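Local coordinates for reticulocyte-binding protein 2a (Plasmodium vivax, PDB 4Z8N) that probably binds a receptor on red blood cells through this helical erythrocyte-binding domain, as a step in invasion by the malaria parasite, at residues Y134-T148 with I240-F254. Numbering follows the deposited sequence.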
ATOM      1  N   TYR A 134     -23.411  -1.729 -12.056  1.00 57.75           N
ATOM      2  CA  TYR A 134     -23.806  -1.349 -13.412  1.00 57.41           C
ATOM      3  C   TYR A 134     -25.321  -1.339 -13.598  1.00 60.95           C
ATOM      4  O   TYR A 134     -25.866  -0.449 -14.250  1.00 62.61           O
ATOM      5  CB  TYR A 134     -23.173  -2.293 -14.438  1.00 59.56           C
ATOM      6  CG  TYR A 134     -21.750  -1.943 -14.814  1.00 58.59           C
ATOM      7  CD1 TYR A 134     -20.679  -2.382 -14.043  1.00 57.06           C
ATOM      8  CD2 TYR A 134     -21.477  -1.182 -15.944  1.00 57.79           C
ATOM      9  CE1 TYR A 134     -19.377  -2.068 -14.385  1.00 55.50           C
ATOM     10  CE2 TYR A 134     -20.178  -0.863 -16.294  1.00 57.79           C
ATOM     11  CZ  TYR A 134     -19.132  -1.310 -15.511  1.00 58.95           C
ATOM     12  OH  TYR A 134     -17.837  -0.996 -15.852  1.00 61.20           O
ATOM     13  N   SER A 135     -25.998  -2.331 -13.028  1.00 62.74           N
ATOM     14  CA  SER A 135     -27.448  -2.431 -13.163  1.00 70.19           C
ATOM     15  C   SER A 135     -28.162  -1.470 -12.216  1.00 67.77           C
ATOM     16  O   SER A 135     -29.279  -1.037 -12.490  1.00 70.80           O
ATOM     17  CB  SER A 135     -27.916  -3.866 -12.909  1.00 75.24           C
ATOM     18  OG  SER A 135     -27.726  -4.235 -11.554  1.00 75.56           O
ATOM     19  N   ILE A 136     -27.514  -1.142 -11.104  1.00 65.61           N
ATOM     20  CA  ILE A 136     -28.082  -0.204 -10.141  1.00 65.88           C
ATOM     21  C   ILE A 136     -28.173   1.192 -10.750  1.00 65.28           C
ATOM     22  O   ILE A 136     -29.123   1.935 -10.496  1.00 69.79           O
ATOM     23  CB  ILE A 136     -27.253  -0.161  -8.840  1.00 65.18           C
ATOM     24  CG1 ILE A 136     -27.371  -1.493  -8.097  1.00 68.51           C
ATOM     25  CG2 ILE A 136     -27.709   0.972  -7.932  1.00 63.38           C
ATOM     26  CD1 ILE A 136     -26.645  -1.512  -6.773  1.00 66.93           C
ATOM     27  N   LEU A 137     -27.193   1.535 -11.582  1.00 60.49           N
ATOM     28  CA  LEU A 137     -27.168   2.841 -12.228  1.00 61.53           C
ATOM     29  C   LEU A 137     -28.150   2.933 -13.396  1.00 65.62           C
ATOM     30  O   LEU A 137     -28.201   3.950 -14.088  1.00 65.87           O
ATOM     31  CB  LEU A 137     -25.753   3.173 -12.703  1.00 61.64           C
ATOM     32  CG  LEU A 137     -25.050   4.262 -11.886  1.00 61.19           C
ATOM     33  CD1 LEU A 137     -24.978   3.872 -10.419  1.00 58.97           C
ATOM     34  CD2 LEU A 137     -23.660   4.544 -12.439  1.00 59.88           C
ATOM     35  N   ASN A 138     -28.927   1.876 -13.617  1.00 68.65           N
ATOM     36  CA  ASN A 138     -30.049   1.954 -14.544  1.00 76.25           C
ATOM     37  C   ASN A 138     -31.165   2.795 -13.934  1.00 78.84           C
ATOM     38  O   ASN A 138     -32.079   3.235 -14.630  1.00 82.07           O
ATOM     39  CB  ASN A 138     -30.578   0.562 -14.905  1.00 80.82           C
ATOM     40  CG  ASN A 138     -29.630  -0.215 -15.803  1.00 80.36           C
ATOM     41  OD1 ASN A 138     -28.859   0.367 -16.567  1.00 79.57           O
ATOM     42  ND2 ASN A 138     -29.697  -1.540 -15.726  1.00 80.43           N
ATOM     43  N   SER A 139     -31.076   3.013 -12.623  1.00 78.55           N
ATOM     44  CA  SER A 139     -32.051   3.820 -11.897  1.00 81.28           C
ATOM     45  C   SER A 139     -31.906   5.302 -12.223  1.00 79.20           C
ATOM     46  O   SER A 139     -32.797   6.099 -11.928  1.00 82.01           O
ATOM     47  CB  SER A 139     -31.909   3.603 -10.389  1.00 80.68           C
ATOM     48  OG  SER A 139     -32.199   2.261 -10.038  1.00 84.69           O
ATOM     49  N   VAL A 140     -30.776   5.670 -12.819  1.00 74.56           N
ATOM     50  CA  VAL A 140     -30.595   7.026 -13.320  1.00 74.86           C
ATOM     51  C   VAL A 140     -31.647   7.286 -14.389  1.00 83.80           C
ATOM     52  O   VAL A 140     -31.645   6.651 -15.443  1.00 87.89           O
ATOM     53  CB  VAL A 140     -29.187   7.245 -13.893  1.00 67.42           C
ATOM     54  CG1 VAL A 140     -29.057   8.652 -14.451  1.00 68.18           C
ATOM     55  CG2 VAL A 140     -28.140   6.997 -12.820  1.00 61.66           C
ATOM     56  N   LYS A 141     -32.545   8.222 -14.106  1.00 89.19           N
ATOM     57  CA  LYS A 141     -33.782   8.365 -14.867  1.00 96.60           C
ATOM     58  C   LYS A 141     -33.590   8.766 -16.330  1.00101.46           C
ATOM     59  O   LYS A 141     -34.389   8.380 -17.185  1.00110.29           O
ATOM     60  CB  LYS A 141     -34.697   9.367 -14.161  1.00 99.68           C
ATOM     61  CG  LYS A 141     -35.102   8.913 -12.764  1.00 98.95           C
ATOM     62  CD  LYS A 141     -36.117   9.846 -12.127  1.00103.57           C
ATOM     63  CE  LYS A 141     -36.680   9.237 -10.852  1.00103.52           C
ATOM     64  NZ  LYS A 141     -36.943  10.262  -9.804  1.00102.13           N
ATOM     65  N   CYS A 142     -32.542   9.529 -16.625  1.00 96.91           N
ATOM     66  CA  CYS A 142     -32.237   9.866 -18.013  1.00 99.15           C
ATOM     67  C   CYS A 142     -31.754   8.615 -18.751  1.00 98.93           C
ATOM     68  O   CYS A 142     -31.158   7.728 -18.146  1.00 98.65           O
ATOM     69  CB  CYS A 142     -31.189  10.979 -18.090  1.00 95.62           C
ATOM     70  SG  CYS A 142     -29.510  10.461 -17.674  1.00129.63           S
ATOM     71  N   THR A 143     -32.014   8.543 -20.054  1.00103.34           N
ATOM     72  CA  THR A 143     -31.732   7.330 -20.823  1.00105.16           C
ATOM     73  C   THR A 143     -30.654   7.550 -21.890  1.00105.49           C
ATOM     74  O   THR A 143     -29.675   6.803 -21.960  1.00105.03           O
ATOM     75  CB  THR A 143     -33.024   6.788 -21.495  1.00105.92           C
ATOM     76  OG1 THR A 143     -33.712   5.925 -20.581  1.00110.25           O
ATOM     77  CG2 THR A 143     -32.699   5.994 -22.755  1.00105.31           C
ATOM     78  N   ASP A 144     -30.841   8.575 -22.718  1.00105.21           N
ATOM     79  CA  ASP A 144     -29.922   8.875 -23.809  1.00103.04           C
ATOM     80  C   ASP A 144     -29.487  10.331 -23.617  1.00 98.79           C
ATOM     81  O   ASP A 144     -28.415  10.747 -24.053  1.00 96.84           O
ATOM     82  CB  ASP A 144     -30.612   8.616 -25.165  1.00113.98           C
ATOM     83  CG  ASP A 144     -29.742   8.955 -26.387  1.00119.67           C
ATOM     84  OD1 ASP A 144     -28.860   9.835 -26.337  1.00118.47           O
ATOM     85  OD2 ASP A 144     -29.936   8.294 -27.429  1.00125.76           O
ATOM     86  N   ALA A 145     -30.309  11.084 -22.895  1.00 97.90           N
ATOM     87  CA  ALA A 145     -30.100  12.520 -22.738  1.00 96.57           C
ATOM     88  C   ALA A 145     -29.348  12.909 -21.463  1.00 89.86           C
ATOM     89  O   ALA A 145     -29.424  14.060 -21.035  1.00 89.63           O
ATOM     90  CB  ALA A 145     -31.444  13.231 -22.778  1.00 99.52           C
ATOM     91  N   CYS A 146     -28.614  11.966 -20.873  1.00 87.44           N
ATOM     92  CA  CYS A 146     -27.956  12.180 -19.577  1.00 81.76           C
ATOM     93  C   CYS A 146     -27.016  13.388 -19.541  1.00 79.51           C
ATOM     94  O   CYS A 146     -26.122  13.521 -20.376  1.00 79.14           O
ATOM     95  CB  CYS A 146     -27.178  10.926 -19.171  1.00 78.54           C
ATOM     96  SG  CYS A 146     -28.206   9.468 -18.906  1.00 76.74           S
ATOM     97  N   GLU A 147     -27.225  14.261 -18.556  1.00 78.38           N
ATOM     98  CA  GLU A 147     -26.405  15.457 -18.388  1.00 77.69           C
ATOM     99  C   GLU A 147     -25.152  15.142 -17.573  1.00 70.27           C
ATOM    100  O   GLU A 147     -25.162  14.253 -16.722  1.00 67.42           O
ATOM    101  CB  GLU A 147     -27.215  16.570 -17.718  1.00 85.99           C
ATOM    102  CG  GLU A 147     -26.673  17.973 -17.947  1.00 93.21           C
ATOM    103  CD  GLU A 147     -27.638  19.050 -17.479  1.00100.80           C
ATOM    104  OE1 GLU A 147     -28.640  18.705 -16.817  1.00101.55           O
ATOM    105  OE2 GLU A 147     -27.399  20.239 -17.778  1.00105.50           O
ATOM    106  N   THR A 148     -24.079  15.882 -17.832  1.00 68.67           N
ATOM    107  CA  THR A 148     -22.774  15.565 -17.263  1.00 65.28           C
ATOM    108  C   THR A 148     -22.412  16.414 -16.045  1.00 65.47           C
ATOM    109  O   THR A 148     -21.232  16.599 -15.744  1.00 63.65           O
ATOM    110  CB  THR A 148     -21.667  15.731 -18.321  1.00 64.03           C
ATOM    111  OG1 THR A 148     -21.607  17.100 -18.741  1.00 66.25           O
ATOM    112  CG2 THR A 148     -21.950  14.849 -19.529  1.00 67.28           C
ATOM    113  N   ILE A 240     -15.659  16.814 -23.058  1.00 92.69           N
ATOM    114  CA  ILE A 240     -16.873  16.019 -22.976  1.00 89.99           C
ATOM    115  C   ILE A 240     -18.049  16.888 -23.419  1.00 93.78           C
ATOM    116  O   ILE A 240     -18.076  18.092 -23.153  1.00 97.24           O
ATOM    117  CB  ILE A 240     -17.096  15.455 -21.541  1.00 86.16           C
ATOM    118  CG1 ILE A 240     -17.485  13.976 -21.594  1.00 84.34           C
ATOM    119  CG2 ILE A 240     -18.123  16.268 -20.755  1.00 85.76           C
ATOM    120  CD1 ILE A 240     -16.412  13.084 -22.183  1.00 83.78           C
ATOM    121  N   PRO A 241     -19.003  16.291 -24.148  1.00 93.09           N
ATOM    122  CA  PRO A 241     -20.201  17.046 -24.523  1.00 94.86           C
ATOM    123  C   PRO A 241     -21.117  17.239 -23.323  1.00 92.55           C
ATOM    124  O   PRO A 241     -21.097  16.412 -22.411  1.00 88.99           O
ATOM    125  CB  PRO A 241     -20.856  16.161 -25.587  1.00 97.16           C
ATOM    126  CG  PRO A 241     -20.375  14.788 -25.282  1.00 93.09           C
ATOM    127  CD  PRO A 241     -18.981  14.947 -24.749  1.00 91.33           C
ATOM    128  N   PRO A 242     -21.905  18.325 -23.314  1.00 94.62           N
ATOM    129  CA  PRO A 242     -22.854  18.590 -22.227  1.00 91.50           C
ATOM    130  C   PRO A 242     -23.861  17.454 -22.050  1.00 86.80           C
ATOM    131  O   PRO A 242     -24.422  17.290 -20.965  1.00 82.71           O
ATOM    132  CB  PRO A 242     -23.554  19.876 -22.679  1.00 97.35           C
ATOM    133  CG  PRO A 242     -22.579  20.533 -23.600  1.00101.74           C
ATOM    134  CD  PRO A 242     -21.891  19.408 -24.313  1.00100.95           C
ATOM    135  N   GLN A 243     -24.079  16.682 -23.112  1.00 87.31           N
ATOM    136  CA  GLN A 243     -25.007  15.559 -23.084  1.00 85.81           C
ATOM    137  C   GLN A 243     -24.341  14.274 -23.582  1.00 82.18           C
ATOM    138  O   GLN A 243     -23.709  14.264 -24.637  1.00 83.53           O
ATOM    139  CB  GLN A 243     -26.242  15.865 -23.936  1.00 92.64           C
ATOM    140  CG  GLN A 243     -26.872  17.230 -23.685  1.00 97.91           C
ATOM    141  CD  GLN A 243     -27.867  17.222 -22.540  1.00 97.19           C
ATOM    142  OE1 GLN A 243     -27.736  16.450 -21.591  1.00 93.13           O
ATOM    143  NE2 GLN A 243     -28.875  18.084 -22.628  1.00100.52           N
ATOM    144  N   VAL A 244     -24.478  13.198 -22.813  1.00 76.75           N
ATOM    145  CA  VAL A 244     -23.987  11.884 -23.223  1.00 74.90           C
ATOM    146  C   VAL A 244     -25.048  10.821 -22.946  1.00 74.46           C
ATOM    147  O   VAL A 244     -25.932  11.029 -22.115  1.00 74.70           O
ATOM    148  CB  VAL A 244     -22.673  11.495 -22.494  1.00 70.23           C
ATOM    149  CG1 VAL A 244     -21.573  12.505 -22.776  1.00 71.79           C
ATOM    150  CG2 VAL A 244     -22.908  11.357 -20.997  1.00 66.85           C
ATOM    151  N   PRO A 245     -24.982   9.685 -23.659  1.00 74.96           N
ATOM    152  CA  PRO A 245     -25.875   8.569 -23.328  1.00 73.98           C
ATOM    153  C   PRO A 245     -25.491   7.927 -21.996  1.00 71.65           C
ATOM    154  O   PRO A 245     -24.352   8.085 -21.552  1.00 69.19           O
ATOM    155  CB  PRO A 245     -25.673   7.595 -24.494  1.00 78.53           C
ATOM    156  CG  PRO A 245     -24.323   7.931 -25.037  1.00 80.63           C
ATOM    157  CD  PRO A 245     -24.184   9.413 -24.867  1.00 79.99           C
ATOM    158  N   LEU A 246     -26.427   7.214 -21.375  1.00 70.60           N
ATOM    159  CA  LEU A 246     -26.215   6.647 -20.045  1.00 67.25           C
ATOM    160  C   LEU A 246     -25.070   5.639 -20.000  1.00 71.51           C
ATOM    161  O   LEU A 246     -24.286   5.631 -19.049  1.00 71.82           O
ATOM    162  CB  LEU A 246     -27.499   5.985 -19.538  1.00 65.73           C
ATOM    163  CG  LEU A 246     -27.397   5.316 -18.164  1.00 62.59           C
ATOM    164  CD1 LEU A 246     -26.968   6.321 -17.103  1.00 55.43           C
ATOM    165  CD2 LEU A 246     -28.713   4.658 -17.780  1.00 64.44           C
ATOM    166  N   SER A 247     -24.982   4.788 -21.018  1.00 73.71           N
ATOM    167  CA  SER A 247     -23.933   3.775 -21.083  1.00 73.61           C
ATOM    168  C   SER A 247     -22.553   4.419 -21.012  1.00 72.64           C
ATOM    169  O   SER A 247     -21.630   3.880 -20.399  1.00 72.06           O
ATOM    170  CB  SER A 247     -24.062   2.946 -22.361  1.00 77.71           C
ATOM    171  OG  SER A 247     -23.833   3.746 -23.508  1.00 79.73           O
ATOM    172  N   THR A 248     -22.426   5.579 -21.646  1.00 72.08           N
ATOM    173  CA  THR A 248     -21.196   6.357 -21.595  1.00 68.18           C
ATOM    174  C   THR A 248     -20.997   6.942 -20.201  1.00 64.83           C
ATOM    175  O   THR A 248     -19.893   6.915 -19.655  1.00 61.61           O
ATOM    176  CB  THR A 248     -21.210   7.496 -22.633  1.00 69.98           C
ATOM    177  OG1 THR A 248     -21.299   6.943 -23.951  1.00 74.46           O
ATOM    178  CG2 THR A 248     -19.949   8.342 -22.525  1.00 70.45           C
ATOM    179  N   LEU A 249     -22.081   7.459 -19.631  1.00 63.66           N
ATOM    180  CA  LEU A 249     -22.045   8.109 -18.326  1.00 61.68           C
ATOM    181  C   LEU A 249     -21.541   7.178 -17.230  1.00 60.27           C
ATOM    182  O   LEU A 249     -20.758   7.589 -16.372  1.00 60.17           O
ATOM    183  CB  LEU A 249     -23.434   8.633 -17.959  1.00 63.82           C
ATOM    184  CG  LEU A 249     -23.485   9.581 -16.762  1.00 64.97           C
ATOM    185  CD1 LEU A 249     -22.885  10.929 -17.132  1.00 66.74           C
ATOM    186  CD2 LEU A 249     -24.912   9.739 -16.255  1.00 64.33           C
ATOM    187  N   LYS A 250     -22.000   5.930 -17.259  1.00 59.96           N
ATOM    188  CA  LYS A 250     -21.580   4.935 -16.277  1.00 60.44           C
ATOM    189  C   LYS A 250     -20.069   4.746 -16.299  1.00 59.84           C
ATOM    190  O   LYS A 250     -19.423   4.689 -15.251  1.00 56.85           O
ATOM    191  CB  LYS A 250     -22.272   3.594 -16.531  1.00 63.59           C
ATOM    192  CG  LYS A 250     -23.767   3.597 -16.275  1.00 66.44           C
ATOM    193  CD  LYS A 250     -24.261   2.194 -15.963  1.00 68.97           C
ATOM    194  CE  LYS A 250     -25.317   1.738 -16.951  1.00 75.06           C
ATOM    195  NZ  LYS A 250     -25.868   0.400 -16.594  1.00 78.20           N
ATOM    196  N   LYS A 251     -19.512   4.653 -17.502  1.00 61.73           N
ATOM    197  CA  LYS A 251     -18.079   4.446 -17.668  1.00 61.39           C
ATOM    198  C   LYS A 251     -17.290   5.678 -17.236  1.00 58.84           C
ATOM    199  O   LYS A 251     -16.222   5.556 -16.636  1.00 55.28           O
ATOM    200  CB  LYS A 251     -17.754   4.082 -19.117  1.00 66.63           C
ATOM    201  CG  LYS A 251     -16.454   3.325 -19.281  1.00 69.74           C
ATOM    202  CD  LYS A 251     -15.914   3.451 -20.690  1.00 76.55           C
ATOM    203  CE  LYS A 251     -14.534   2.850 -20.788  1.00 78.11           C
ATOM    204  NZ  LYS A 251     -14.437   1.580 -20.009  1.00 76.75           N
ATOM    205  N   LEU A 252     -17.820   6.862 -17.535  1.00 58.29           N
ATOM    206  CA  LEU A 252     -17.198   8.105 -17.092  1.00 54.48           C
ATOM    207  C   LEU A 252     -17.168   8.161 -15.568  1.00 52.06           C
ATOM    208  O   LEU A 252     -16.147   8.510 -14.970  1.00 46.09           O
ATOM    209  CB  LEU A 252     -17.941   9.319 -17.659  1.00 55.43           C
ATOM    210  CG  LEU A 252     -17.552   9.771 -19.069  1.00 55.80           C
ATOM    211  CD1 LEU A 252     -18.343  11.002 -19.475  1.00 61.05           C
ATOM    212  CD2 LEU A 252     -16.057  10.046 -19.153  1.00 54.95           C
ATOM    213  N   TYR A 253     -18.291   7.806 -14.950  1.00 51.24           N
ATOM    214  CA  TYR A 253     -18.383   7.734 -13.496  1.00 45.41           C
ATOM    215  C   TYR A 253     -17.367   6.746 -12.933  1.00 45.29           C
ATOM    216  O   TYR A 253     -16.587   7.077 -12.039  1.00 45.32           O
ATOM    217  CB  TYR A 253     -19.789   7.315 -13.053  1.00 49.78           C
ATOM    218  CG  TYR A 253     -20.855   8.391 -13.109  1.00 51.31           C
ATOM    219  CD1 TYR A 253     -20.651   9.579 -13.802  1.00 52.35           C
ATOM    220  CD2 TYR A 253     -22.071   8.214 -12.456  1.00 52.24           C
ATOM    221  CE1 TYR A 253     -21.635  10.558 -13.845  1.00 57.55           C
ATOM    222  CE2 TYR A 253     -23.058   9.185 -12.494  1.00 53.76           C
ATOM    223  CZ  TYR A 253     -22.837  10.354 -13.189  1.00 55.77           C
ATOM    224  OH  TYR A 253     -23.821  11.315 -13.222  1.00 58.53           O
ATOM    225  N   PHE A 254     -17.383   5.532 -13.471  1.00 43.39           N
ATOM    226  CA  PHE A 254     -16.589   4.434 -12.934  1.00 45.69           C
ATOM    227  C   PHE A 254     -15.092   4.650 -13.141  1.00 46.78           C
ATOM    228  O   PHE A 254     -14.292   4.344 -12.260  1.00 42.41           O
ATOM    229  CB  PHE A 254     -17.020   3.108 -13.566  1.00 48.91           C
ATOM    230  CG  PHE A 254     -18.429   2.697 -13.222  1.00 49.26           C
ATOM    231  CD1 PHE A 254     -19.110   3.299 -12.174  1.00 48.61           C
ATOM    232  CD2 PHE A 254     -19.070   1.706 -13.947  1.00 52.98           C
ATOM    233  CE1 PHE A 254     -20.404   2.922 -11.858  1.00 50.76           C
ATOM    234  CE2 PHE A 254     -20.365   1.324 -13.636  1.00 55.45           C
ATOM    235  CZ  PHE A 254     -21.031   1.933 -12.590  1.00 54.10           C
TER
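Tyr-134 and Phe-254 form a T-shaped (edge-to-face) pair at one end of this elongated helical erythrocyte-binding domain. There the end of helix 119-136 and the disulfide loop after it pack on the start of helix 246-297. Phe-254 points its edge at the tyrosine face, with CE2 3.3 Å above the plane and over the ring centre. The planes stand at 75°. Leu-137 CD2 touches CE1 and CZ of the same phenylalanine ring, coming in obliquely. Tyr-30 and Ile-34 of helix 26-37 also pack on this phenylalanine.

Lys-250 runs alongside Leu-137, CD to CB at 3.7 Å. Its chain bends at chi3, which carries the amine to the end of helix 119-136. There NZ bonds Asn-138 OD1 at 3.0 Å, from above the amide plane, 44° out of it. NZ also lies 2.5 Å from Tyr-134 O, so short that the exact distance is doubtful.

Leu-246 fills the bend of the loop. Its CG lies anti to the backbone N, which turns the branched end toward the loop, where CD1 meets Val-140 CB at 4.0 Å. Its CB rests on Cys-146 SG, 3.6 Å away, in the disulfide with Cys-142. Leu-249 CD2 lies against Cys-146 CB.

Beyond the disulfide, Glu-147 and Gln-243 form a single beta bridge. Thr-148 CG2 packs against Val-244 CG2. Two backbone bonds flank the bridge: a weak one from Thr-148 N to Pro-242 O, and one from Val-244 N to Cys-146 O, 3.0 Å long and nearly straight at 170°.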